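Local coordinates for guanine deaminase (PDB 6OHB), which catalyses the zinc-dependent hydrolytic deamination of guanine to xanthine and ammonia, a step of purine degradation, at residues Y426-Y429 / V435-R438; D260-Y265 / C272-C277; Y94-Q97 / N103-T106. All coordinates share one frame; numbering follows the deposited sequence.

Contact 1: Y426-Y429 / V435-R438; sequences YRTY and VYER
Thr428 and Tyr436 face each other as a hydrogen-bonded antiparallel pair, with Thr428 N giving its hydrogen to Tyr436 O at 2.9 Å. The return bond is shared: Thr428 O takes Tyr436 N at 3.1 Å and also Val435 N at 2.8 Å. Two successive residues opposite one make a classic beta bulge, and CG2 of Val435 lies 3.3 Å from Thr428 O. At the other end Arg438 N reaches Tyr426 O in a nearly straight but long bond of 3.3 Å.

That same Tyr426 O is gripped a second time from within its own strand. Arg427 NH1 comes to it at 2.9 Å, from the opposite face of the carbonyl plane to Arg438 N. The arginine chain turns back at chi2 (-79°), which lays NH1 over the centre of the Tyr426 ring, while CB of Glu437 sits over one face of the guanidinium. Glu437 OE1 is 4.4 Å from Arg427 NE, well out of the guanidinium plane, so only charge attraction is likely there. Arg438 meets the tyrosine differently: the ring edge at CD1 of Tyr426 points at a face of the Arg438 guanidinium, with NH2 3.5 Å from CD1 and the two planes 68° apart.

Further out, Lys72 is the cation-pi partner of the Tyr426 ring, Arg438 NH2 is held by a salt bridge to Glu392, and OG1 of Thr428 is bonded to Leu131 O. This beta hairpin of strands 425-430 and 433-437 lies away from the zinc site. On its other side strand 425-430 pairs antiparallel with strand 388-391, where Tyr426 and Arg427 both face Val390 in a second bulge. Leu131 and Arg132 of helix 116-132 pack against Tyr436, and Tyr69 of strand 67-70 touches Tyr426 and Arg427.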
ATOM      1  N   TYR A 426       3.207 -17.136   8.133  1.00 31.99           N
ATOM      2  CA  TYR A 426       4.012 -17.894   9.087  1.00 32.88           C
ATOM      3  C   TYR A 426       4.449 -19.239   8.516  1.00 36.30           C
ATOM      4  O   TYR A 426       5.611 -19.638   8.677  1.00 32.71           O
ATOM      5  CB  TYR A 426       3.214 -18.087  10.385  1.00 34.53           C
ATOM      6  CG  TYR A 426       3.940 -18.775  11.525  1.00 35.82           C
ATOM      7  CD1 TYR A 426       4.980 -18.144  12.208  1.00 35.46           C
ATOM      8  CD2 TYR A 426       3.556 -20.048  11.946  1.00 33.60           C
ATOM      9  CE1 TYR A 426       5.636 -18.772  13.267  1.00 35.68           C
ATOM     10  CE2 TYR A 426       4.202 -20.686  13.006  1.00 32.51           C
ATOM     11  CZ  TYR A 426       5.240 -20.046  13.659  1.00 37.88           C
ATOM     12  OH  TYR A 426       5.879 -20.681  14.705  1.00 35.01           O
ATOM     13  N   ARG A 427       3.537 -19.946   7.850  1.00 35.55           N
ATOM     14  CA  ARG A 427       3.889 -21.210   7.215  1.00 34.48           C
ATOM     15  C   ARG A 427       3.108 -21.331   5.913  1.00 34.48           C
ATOM     16  O   ARG A 427       1.982 -20.839   5.804  1.00 31.69           O
ATOM     17  CB  ARG A 427       3.575 -22.430   8.116  1.00 27.50           C
ATOM     18  CG  ARG A 427       4.324 -22.524   9.459  1.00 27.71           C
ATOM     19  CD  ARG A 427       5.749 -23.041   9.302  1.00 35.27           C
ATOM     20  NE  ARG A 427       6.432 -23.205  10.587  1.00 34.94           N
ATOM     21  CZ  ARG A 427       7.039 -22.225  11.258  1.00 41.03           C
ATOM     22  NH1 ARG A 427       7.060 -20.981  10.781  1.00 31.06           N
ATOM     23  NH2 ARG A 427       7.635 -22.491  12.415  1.00 38.92           N
ATOM     24  N   THR A 428       3.707 -21.997   4.927  1.00 32.53           N
ATOM     25  CA  THR A 428       3.012 -22.316   3.686  1.00 32.87           C
ATOM     26  C   THR A 428       3.172 -23.801   3.388  1.00 33.45           C
ATOM     27  O   THR A 428       4.303 -24.311   3.313  1.00 32.83           O
ATOM     28  CB  THR A 428       3.519 -21.472   2.505  1.00 32.53           C
ATOM     29  OG1 THR A 428       3.326 -20.082   2.796  1.00 29.73           O
ATOM     30  CG2 THR A 428       2.751 -21.815   1.230  1.00 29.26           C
ATOM     31  N   TYR A 429       2.031 -24.471   3.191  1.00 29.18           N
ATOM     32  CA  TYR A 429       1.946 -25.880   2.840  1.00 38.26           C
ATOM     33  C   TYR A 429       1.465 -26.006   1.399  1.00 34.95           C
ATOM     34  O   TYR A 429       0.444 -25.412   1.023  1.00 32.63           O
ATOM     35  CB  TYR A 429       0.973 -26.624   3.765  1.00 30.78           C
ATOM     36  CG  TYR A 429       1.495 -26.939   5.154  1.00 39.14           C
ATOM     37  CD1 TYR A 429       1.595 -25.946   6.128  1.00 37.39           C
ATOM     38  CD2 TYR A 429       1.871 -28.237   5.499  1.00 38.43           C
ATOM     39  CE1 TYR A 429       2.068 -26.236   7.408  1.00 37.84           C
ATOM     40  CE2 TYR A 429       2.346 -28.535   6.773  1.00 38.15           C
ATOM     41  CZ  TYR A 429       2.440 -27.532   7.723  1.00 41.27           C
ATOM     42  OH  TYR A 429       2.908 -27.829   8.987  1.00 38.10           O
ATOM     43  N   VAL A 435       6.310 -26.245   2.735  1.00 35.02           N
ATOM     44  CA  VAL A 435       7.293 -25.776   1.765  1.00 39.75           C
ATOM     45  C   VAL A 435       7.842 -24.400   2.096  1.00 44.81           C
ATOM     46  O   VAL A 435       8.781 -23.951   1.414  1.00 40.10           O
ATOM     47  CB  VAL A 435       6.726 -25.783   0.331  1.00 37.73           C
ATOM     48  CG1 VAL A 435       6.439 -27.209  -0.119  1.00 39.70           C
ATOM     49  CG2 VAL A 435       5.469 -24.932   0.250  1.00 31.67           C
ATOM     50  N   TYR A 436       7.297 -23.706   3.096  1.00 40.69           N
ATOM     51  CA  TYR A 436       7.942 -22.469   3.524  1.00 38.72           C
ATOM     52  C   TYR A 436       7.676 -22.220   5.000  1.00 41.46           C
ATOM     53  O   TYR A 436       6.549 -22.390   5.473  1.00 33.61           O
ATOM     54  CB  TYR A 436       7.478 -21.259   2.705  1.00 30.54           C
ATOM     55  CG  TYR A 436       7.837 -19.918   3.322  1.00 33.91           C
ATOM     56  CD1 TYR A 436       9.090 -19.345   3.121  1.00 36.80           C
ATOM     57  CD2 TYR A 436       6.913 -19.217   4.095  1.00 33.25           C
ATOM     58  CE1 TYR A 436       9.418 -18.109   3.681  1.00 37.70           C
ATOM     59  CE2 TYR A 436       7.227 -17.990   4.659  1.00 37.48           C
ATOM     60  CZ  TYR A 436       8.479 -17.440   4.447  1.00 39.93           C
ATOM     61  OH  TYR A 436       8.790 -16.221   5.009  1.00 36.68           O
ATOM     62  N   GLU A 437       8.721 -21.779   5.704  1.00 35.45           N
ATOM     63  CA  GLU A 437       8.629 -21.381   7.102  1.00 41.12           C
ATOM     64  C   GLU A 437       9.393 -20.079   7.303  1.00 39.39           C
ATOM     65  O   GLU A 437      10.570 -19.985   6.947  1.00 41.04           O
ATOM     66  CB  GLU A 437       9.175 -22.471   8.033  1.00 44.33           C
ATOM     67  CG  GLU A 437      10.515 -23.030   7.616  1.00 46.25           C
ATOM     68  CD  GLU A 437      10.943 -24.202   8.466  1.00 62.31           C
ATOM     69  OE1 GLU A 437      10.064 -24.981   8.914  1.00 59.38           O
ATOM     70  OE2 GLU A 437      12.167 -24.331   8.686  1.00 62.40           O
ATOM     71  N   ARG A 438       8.716 -19.083   7.874  1.00 38.69           N
ATOM     72  CA  ARG A 438       9.312 -17.769   8.065  1.00 41.95           C
ATOM     73  C   ARG A 438      10.561 -17.864   8.936  1.00 44.32           C
ATOM     74  O   ARG A 438      10.536 -18.463  10.016  1.00 44.84           O
ATOM     75  CB  ARG A 438       8.284 -16.831   8.695  1.00 41.30           C
ATOM     76  CG  ARG A 438       8.559 -15.355   8.477  1.00 44.70           C
ATOM     77  CD  ARG A 438       7.509 -14.519   9.179  1.00 43.69           C
ATOM     78  NE  ARG A 438       7.476 -14.821  10.606  1.00 48.15           N
ATOM     79  CZ  ARG A 438       6.391 -14.739  11.369  1.00 51.38           C
ATOM     80  NH1 ARG A 438       5.231 -14.356  10.843  1.00 50.45           N
ATOM     81  NH2 ARG A 438       6.468 -15.042  12.659  1.00 48.07           N
TER

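Contact 2: D260-Y265 / C272-C277; sequences DVYHQY and CVFAHC
Tyr262 on helix 258-264 and Phe274 on strand 272-274 mark the nearest backbone approach, with CA atoms 9.9 Å apart, so helix and strand are bridged by side chains alone. The setting is the TIM-barrel fold of the amidohydrolase superfamily: strand 272-274 runs parallel between strands 233-238 and 294-297, and the helix packs its aromatic residue against the barrel strands.

Both CB atoms point into the gap, and the two side chains run antiparallel alongside one another. CE1 of Phe274 does the touching, 3.6 Å from CD2 of Tyr262 and 4.0 Å from its CB, so the phenylalanine meets the root and one flank of the tyrosine ring. The ring planes are inclined at 36° with centroids 5.6 Å apart, an oblique pairing that is neither a stack nor a T-shape. Matching first torsions, both near -60°, set each CG beside its own backbone N and opposite the carbonyl carbon, and bring the two rings together in the gap between helix and strand.

The tyrosine hydroxyl takes no part in this contact; it is hydrogen-bonded to the backbone O of His237, a zinc ligand. Tyr262 also packs on Leu238 and Phe210, residues that bind the substrate by similarity, which makes it a probable second-shell support for that wall of the pocket. Phe274 adds contacts to Thr236 and Leu238, and its side chain is about 11 Å from the zinc ion at the nearest atoms.

Two residues before Tyr262, Asp260 is held by a salt bridge from Arg287 to its OD1. Gln264, a turn further on from Asp260, gives NE2 to that same OD1 at 3.0 Å on the syn side, with an N-H...O angle of 167°.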
ATOM      1  N   ASP A 260     -13.676  -8.776 -29.234  1.00 55.22           N
ATOM      2  CA  ASP A 260     -14.153  -9.537 -30.380  1.00 59.89           C
ATOM      3  C   ASP A 260     -13.016 -10.111 -31.213  1.00 57.40           C
ATOM      4  O   ASP A 260     -13.219 -11.118 -31.898  1.00 61.37           O
ATOM      5  CB  ASP A 260     -15.058  -8.677 -31.260  1.00 61.13           C
ATOM      6  CG  ASP A 260     -15.743  -9.487 -32.347  1.00 72.22           C
ATOM      7  OD1 ASP A 260     -16.737 -10.179 -32.036  1.00 70.52           O
ATOM      8  OD2 ASP A 260     -15.282  -9.434 -33.510  1.00 71.46           O
ATOM      9  N   VAL A 261     -11.823  -9.520 -31.150  1.00 55.98           N
ATOM     10  CA  VAL A 261     -10.673 -10.130 -31.814  1.00 60.90           C
ATOM     11  C   VAL A 261     -10.385 -11.498 -31.209  1.00 60.58           C
ATOM     12  O   VAL A 261     -10.180 -12.483 -31.927  1.00 64.94           O
ATOM     13  CB  VAL A 261      -9.443  -9.210 -31.729  1.00 60.77           C
ATOM     14  CG1 VAL A 261      -8.286  -9.810 -32.520  1.00 57.20           C
ATOM     15  CG2 VAL A 261      -9.789  -7.817 -32.228  1.00 57.95           C
ATOM     16  N   TYR A 262     -10.375 -11.579 -29.873  1.00 52.07           N
ATOM     17  CA  TYR A 262     -10.147 -12.859 -29.213  1.00 56.17           C
ATOM     18  C   TYR A 262     -11.311 -13.809 -29.450  1.00 55.07           C
ATOM     19  O   TYR A 262     -11.106 -15.010 -29.662  1.00 51.13           O
ATOM     20  CB  TYR A 262      -9.951 -12.653 -27.712  1.00 53.60           C
ATOM     21  CG  TYR A 262      -8.750 -11.825 -27.337  1.00 51.99           C
ATOM     22  CD1 TYR A 262      -7.488 -12.121 -27.839  1.00 47.93           C
ATOM     23  CD2 TYR A 262      -8.879 -10.745 -26.477  1.00 50.64           C
ATOM     24  CE1 TYR A 262      -6.386 -11.356 -27.493  1.00 54.32           C
ATOM     25  CE2 TYR A 262      -7.787  -9.976 -26.124  1.00 52.06           C
ATOM     26  CZ  TYR A 262      -6.545 -10.284 -26.633  1.00 52.72           C
ATOM     27  OH  TYR A 262      -5.464  -9.513 -26.275  1.00 54.07           O
ATOM     28  N   HIS A 263     -12.535 -13.278 -29.446  1.00 55.05           N
ATOM     29  CA  HIS A 263     -13.725 -14.112 -29.591  1.00 57.01           C
ATOM     30  C   HIS A 263     -13.793 -14.764 -30.968  1.00 58.81           C
ATOM     31  O   HIS A 263     -14.123 -15.950 -31.078  1.00 57.75           O
ATOM     32  CB  HIS A 263     -14.979 -13.279 -29.323  1.00 61.46           C
ATOM     33  CG  HIS A 263     -16.257 -14.054 -29.408  1.00 64.43           C
ATOM     34  ND1 HIS A 263     -16.590 -15.044 -28.508  1.00 66.63           N
ATOM     35  CD2 HIS A 263     -17.291 -13.977 -30.279  1.00 63.97           C
ATOM     36  CE1 HIS A 263     -17.770 -15.546 -28.825  1.00 64.56           C
ATOM     37  NE2 HIS A 263     -18.217 -14.915 -29.896  1.00 65.87           N
ATOM     38  N   GLN A 264     -13.500 -14.003 -32.031  1.00 56.70           N
ATOM     39  CA  GLN A 264     -13.574 -14.557 -33.382  1.00 61.34           C
ATOM     40  C   GLN A 264     -12.510 -15.622 -33.607  1.00 58.61           C
ATOM     41  O   GLN A 264     -12.710 -16.531 -34.420  1.00 61.32           O
ATOM     42  CB  GLN A 264     -13.438 -13.449 -34.430  1.00 63.63           C
ATOM     43  CG  GLN A 264     -14.607 -12.467 -34.482  1.00 61.22           C
ATOM     44  CD  GLN A 264     -15.967 -13.146 -34.537  1.00 66.37           C
ATOM     45  OE1 GLN A 264     -16.168 -14.112 -35.275  1.00 67.22           O
ATOM     46  NE2 GLN A 264     -16.912 -12.635 -33.753  1.00 62.17           N
ATOM     47  N   TYR A 265     -11.375 -15.526 -32.915  1.00 55.34           N
ATOM     48  CA  TYR A 265     -10.358 -16.564 -32.955  1.00 57.34           C
ATOM     49  C   TYR A 265     -10.599 -17.656 -31.912  1.00 54.16           C
ATOM     50  O   TYR A 265      -9.662 -18.382 -31.561  1.00 50.90           O
ATOM     51  CB  TYR A 265      -8.967 -15.951 -32.774  1.00 63.99           C
ATOM     52  CG  TYR A 265      -8.454 -15.229 -34.001  1.00 68.52           C
ATOM     53  CD1 TYR A 265      -8.062 -15.933 -35.135  1.00 61.96           C
ATOM     54  CD2 TYR A 265      -8.365 -13.843 -34.027  1.00 65.60           C
ATOM     55  CE1 TYR A 265      -7.596 -15.276 -36.259  1.00 66.91           C
ATOM     56  CE2 TYR A 265      -7.902 -13.176 -35.149  1.00 71.48           C
ATOM     57  CZ  TYR A 265      -7.518 -13.896 -36.261  1.00 69.62           C
ATOM     58  OH  TYR A 265      -7.054 -13.230 -37.375  1.00 64.81           O
ATOM     59  N   CYS A 272     -10.587 -19.222 -19.941  1.00 43.03           N
ATOM     60  CA  CYS A 272      -9.965 -18.117 -20.658  1.00 48.12           C
ATOM     61  C   CYS A 272      -9.990 -16.900 -19.744  1.00 45.68           C
ATOM     62  O   CYS A 272     -11.069 -16.438 -19.354  1.00 43.99           O
ATOM     63  CB  CYS A 272     -10.694 -17.833 -21.974  1.00 45.32           C
ATOM     64  SG  CYS A 272     -10.947 -19.299 -23.034  1.00 54.55           S
ATOM     65  N   VAL A 273      -8.808 -16.392 -19.397  1.00 45.99           N
ATOM     66  CA  VAL A 273      -8.651 -15.346 -18.395  1.00 49.03           C
ATOM     67  C   VAL A 273      -8.066 -14.110 -19.064  1.00 44.51           C
ATOM     68  O   VAL A 273      -6.987 -14.167 -19.676  1.00 45.09           O
ATOM     69  CB  VAL A 273      -7.766 -15.798 -17.219  1.00 46.14           C
ATOM     70  CG1 VAL A 273      -7.650 -14.679 -16.187  1.00 40.41           C
ATOM     71  CG2 VAL A 273      -8.335 -17.055 -16.578  1.00 41.51           C
ATOM     72  N   PHE A 274      -8.762 -12.991 -18.900  1.00 44.30           N
ATOM     73  CA  PHE A 274      -8.396 -11.719 -19.505  1.00 52.33           C
ATOM     74  C   PHE A 274      -8.006 -10.758 -18.391  1.00 45.41           C
ATOM     75  O   PHE A 274      -8.826 -10.434 -17.522  1.00 48.51           O
ATOM     76  CB  PHE A 274      -9.551 -11.169 -20.343  1.00 45.24           C
ATOM     77  CG  PHE A 274      -9.965 -12.086 -21.462  1.00 46.09           C
ATOM     78  CD1 PHE A 274      -9.265 -12.099 -22.657  1.00 46.01           C
ATOM     79  CD2 PHE A 274     -11.039 -12.952 -21.310  1.00 51.87           C
ATOM     80  CE1 PHE A 274      -9.628 -12.949 -23.686  1.00 55.36           C
ATOM     81  CE2 PHE A 274     -11.410 -13.806 -22.333  1.00 48.63           C
ATOM     82  CZ  PHE A 274     -10.704 -13.805 -23.524  1.00 51.38           C
ATOM     83  N   ALA A 275      -6.757 -10.315 -18.421  1.00 41.25           N
ATOM     84  CA  ALA A 275      -6.221  -9.426 -17.405  1.00 47.53           C
ATOM     85  C   ALA A 275      -6.673  -7.992 -17.641  1.00 44.54           C
ATOM     86  O   ALA A 275      -6.765  -7.535 -18.787  1.00 41.36           O
ATOM     87  CB  ALA A 275      -4.694  -9.494 -17.396  1.00 43.85           C
ATOM     88  N   HIS A 276      -6.997  -7.315 -16.531  1.00 48.79           N
ATOM     89  CA  HIS A 276      -7.266  -5.882 -16.407  1.00 43.60           C
ATOM     90  C   HIS A 276      -8.728  -5.554 -16.683  1.00 43.40           C
ATOM     91  O   HIS A 276      -9.492  -5.346 -15.735  1.00 46.21           O
ATOM     92  CB  HIS A 276      -6.325  -5.066 -17.297  1.00 42.17           C
ATOM     93  CG  HIS A 276      -4.877  -5.289 -16.986  1.00 39.68           C
ATOM     94  ND1 HIS A 276      -4.314  -4.937 -15.778  1.00 40.77           N
ATOM     95  CD2 HIS A 276      -3.882  -5.842 -17.719  1.00 43.39           C
ATOM     96  CE1 HIS A 276      -3.033  -5.258 -15.781  1.00 42.46           C
ATOM     97  NE2 HIS A 276      -2.743  -5.809 -16.948  1.00 41.27           N
ATOM     98  N   CYS A 277      -9.134  -5.511 -17.956  1.00 45.92           N
ATOM     99  CA  CYS A 277     -10.539  -5.285 -18.310  1.00 41.67           C
ATOM    100  C   CYS A 277     -11.075  -4.006 -17.674  1.00 47.23           C
ATOM    101  O   CYS A 277     -12.170  -3.983 -17.105  1.00 46.46           O
ATOM    102  CB  CYS A 277     -11.406  -6.482 -17.913  1.00 46.27           C
ATOM    103  SG  CYS A 277     -10.994  -7.998 -18.791  1.00 47.75           S
TER

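Contact 3: Y94-Q97 / N103-T106; sequences YGEQ and NKHT
Glu96 and Lys104 join the loop that leads into helix 98-111 to the helix itself, through one surface salt bridge in this TIM-barrel enzyme. The loop ends at Gln97, the N-cap residue, and Lys104 sits on a part of the helix with a wider pi-type turn.

The ionic contact is made by OE1 of Glu96 and NZ of Lys104, 2.6 Å apart, and it also brings CE of Lys104 to 3.6 Å from the carboxylate carbon CD of Glu96. The glutamate bends at chi2 (-90°) to bring its carboxylate round to the lysine, whose chain bends at chi3 (-124°) and then runs on straight to NZ. The two side chains cross at about a right angle.

Apolar packing lies within the helix segment, where CB of Lys104 sits over the centre of one face of the neighbouring His105 ring. His105 meets Trp101 edge-to-face.

One hydrogen bond, from Gly95 N to Tyr344 OH of the second subunit, ties the loop to the dimer partner, right beside the glutamate in sequence.

Lys104 NZ approaches OE1 from above the Glu96 carboxylate, 79° out of its plane.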
ATOM      1  N   TYR A  94       9.229   7.184 -13.075  1.00 67.54           N
ATOM      2  CA  TYR A  94       7.964   7.654 -12.535  1.00 72.37           C
ATOM      3  C   TYR A  94       7.060   8.176 -13.645  1.00 70.00           C
ATOM      4  O   TYR A  94       7.524   8.795 -14.607  1.00 70.65           O
ATOM      5  CB  TYR A  94       8.201   8.751 -11.494  1.00 60.97           C
ATOM      6  N   GLY A  95       5.763   7.899 -13.513  1.00 64.70           N
ATOM      7  CA  GLY A  95       4.742   8.577 -14.283  1.00 68.52           C
ATOM      8  C   GLY A  95       4.433   8.002 -15.647  1.00 60.75           C
ATOM      9  O   GLY A  95       3.420   8.391 -16.243  1.00 60.50           O
ATOM     10  N   GLU A  96       5.258   7.098 -16.166  1.00 63.77           N
ATOM     11  CA  GLU A  96       5.035   6.605 -17.514  1.00 65.63           C
ATOM     12  C   GLU A  96       3.909   5.570 -17.528  1.00 69.29           C
ATOM     13  O   GLU A  96       3.604   4.929 -16.519  1.00 69.67           O
ATOM     14  CB  GLU A  96       6.322   6.021 -18.092  1.00 71.82           C
ATOM     15  CG  GLU A  96       7.300   7.088 -18.574  1.00 81.62           C
ATOM     16  CD  GLU A  96       7.072   7.448 -20.027  1.00 79.59           C
ATOM     17  OE1 GLU A  96       7.691   8.411 -20.525  1.00 78.00           O
ATOM     18  OE2 GLU A  96       6.242   6.777 -20.663  1.00 74.15           O
ATOM     19  N   GLN A  97       3.281   5.420 -18.694  1.00 67.04           N
ATOM     20  CA  GLN A  97       2.052   4.649 -18.839  1.00 67.47           C
ATOM     21  C   GLN A  97       2.285   3.399 -19.689  1.00 61.84           C
ATOM     22  O   GLN A  97       3.403   3.116 -20.127  1.00 65.93           O
ATOM     23  CB  GLN A  97       0.940   5.529 -19.409  1.00 63.86           C
ATOM     24  CG  GLN A  97       0.334   6.440 -18.356  1.00 62.70           C
ATOM     25  CD  GLN A  97      -0.794   7.284 -18.894  1.00 64.36           C
ATOM     26  OE1 GLN A  97      -0.763   7.720 -20.045  1.00 72.27           O
ATOM     27  NE2 GLN A  97      -1.801   7.524 -18.063  1.00 69.89           N
ATOM     28  N   ASN A 103       7.552  -0.538 -23.708  1.00 61.08           N
ATOM     29  CA  ASN A 103       8.716  -0.414 -24.581  1.00 64.78           C
ATOM     30  C   ASN A 103       9.989   0.015 -23.851  1.00 62.83           C
ATOM     31  O   ASN A 103      11.087  -0.309 -24.318  1.00 62.45           O
ATOM     32  CB  ASN A 103       8.424   0.580 -25.712  1.00 67.74           C
ATOM     33  CG  ASN A 103       7.280   0.129 -26.606  1.00 74.05           C
ATOM     34  OD1 ASN A 103       7.467  -0.684 -27.513  1.00 71.68           O
ATOM     35  ND2 ASN A 103       6.088   0.661 -26.357  1.00 72.07           N
ATOM     36  N   LYS A 104       9.880   0.682 -22.702  1.00 58.56           N
ATOM     37  CA  LYS A 104      11.057   1.179 -21.996  1.00 56.28           C
ATOM     38  C   LYS A 104      11.574   0.242 -20.913  1.00 58.37           C
ATOM     39  O   LYS A 104      12.786   0.194 -20.681  1.00 65.16           O
ATOM     40  CB  LYS A 104      10.772   2.551 -21.379  1.00 59.57           C
ATOM     41  CG  LYS A 104      10.548   3.635 -22.417  1.00 65.81           C
ATOM     42  CD  LYS A 104      10.798   5.016 -21.847  1.00 71.17           C
ATOM     43  CE  LYS A 104       9.587   5.912 -22.022  1.00 75.60           C
ATOM     44  NZ  LYS A 104       9.801   7.223 -21.353  1.00 74.45           N
ATOM     45  N   HIS A 105      10.697  -0.497 -20.241  1.00 58.99           N
ATOM     46  CA  HIS A 105      11.088  -1.301 -19.091  1.00 59.97           C
ATOM     47  C   HIS A 105      10.771  -2.776 -19.277  1.00 59.56           C
ATOM     48  O   HIS A 105      11.630  -3.626 -19.015  1.00 57.80           O
ATOM     49  CB  HIS A 105      10.399  -0.770 -17.823  1.00 58.44           C
ATOM     50  CG  HIS A 105      10.685   0.672 -17.541  1.00 60.23           C
ATOM     51  ND1 HIS A 105       9.693   1.625 -17.460  1.00 59.93           N
ATOM     52  CD2 HIS A 105      11.851   1.322 -17.317  1.00 56.91           C
ATOM     53  CE1 HIS A 105      10.235   2.802 -17.203  1.00 62.09           C
ATOM     54  NE2 HIS A 105      11.543   2.646 -17.111  1.00 68.61           N
ATOM     55  N   THR A 106       9.566  -3.100 -19.754  1.00 57.04           N
ATOM     56  CA  THR A 106       9.111  -4.487 -19.780  1.00 54.45           C
ATOM     57  C   THR A 106       9.966  -5.343 -20.709  1.00 59.87           C
ATOM     58  O   THR A 106      10.491  -6.388 -20.300  1.00 57.65           O
ATOM     59  CB  THR A 106       7.645  -4.535 -20.213  1.00 55.75           C
ATOM     60  OG1 THR A 106       6.830  -3.914 -19.211  1.00 54.81           O
ATOM     61  CG2 THR A 106       7.188  -5.972 -20.417  1.00 57.34           C
TER

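Along the chain the order is contact 3, contact 2, contact 1, each closing before the next opens. Contacts 2 and 3 belong to the catalytic barrel: their centres are 24 Å apart and their nearest atoms about 10 Å, without touching. Contact 2 lies on a barrel strand and a helix whose Tyr262 packs on residues that probably bind the substrate, whereas contact 3 is on the surface by the subunit interface. Contact 1 is 36 Å from contact 2 and 34 Å from contact 3, centre to centre. Its C-terminal hairpin and contact 2 lie on opposite sides of the chain's centre, yet both reach the same continuous run of paired strands, which connects the hairpin to the barrel wall beside the probable pocket.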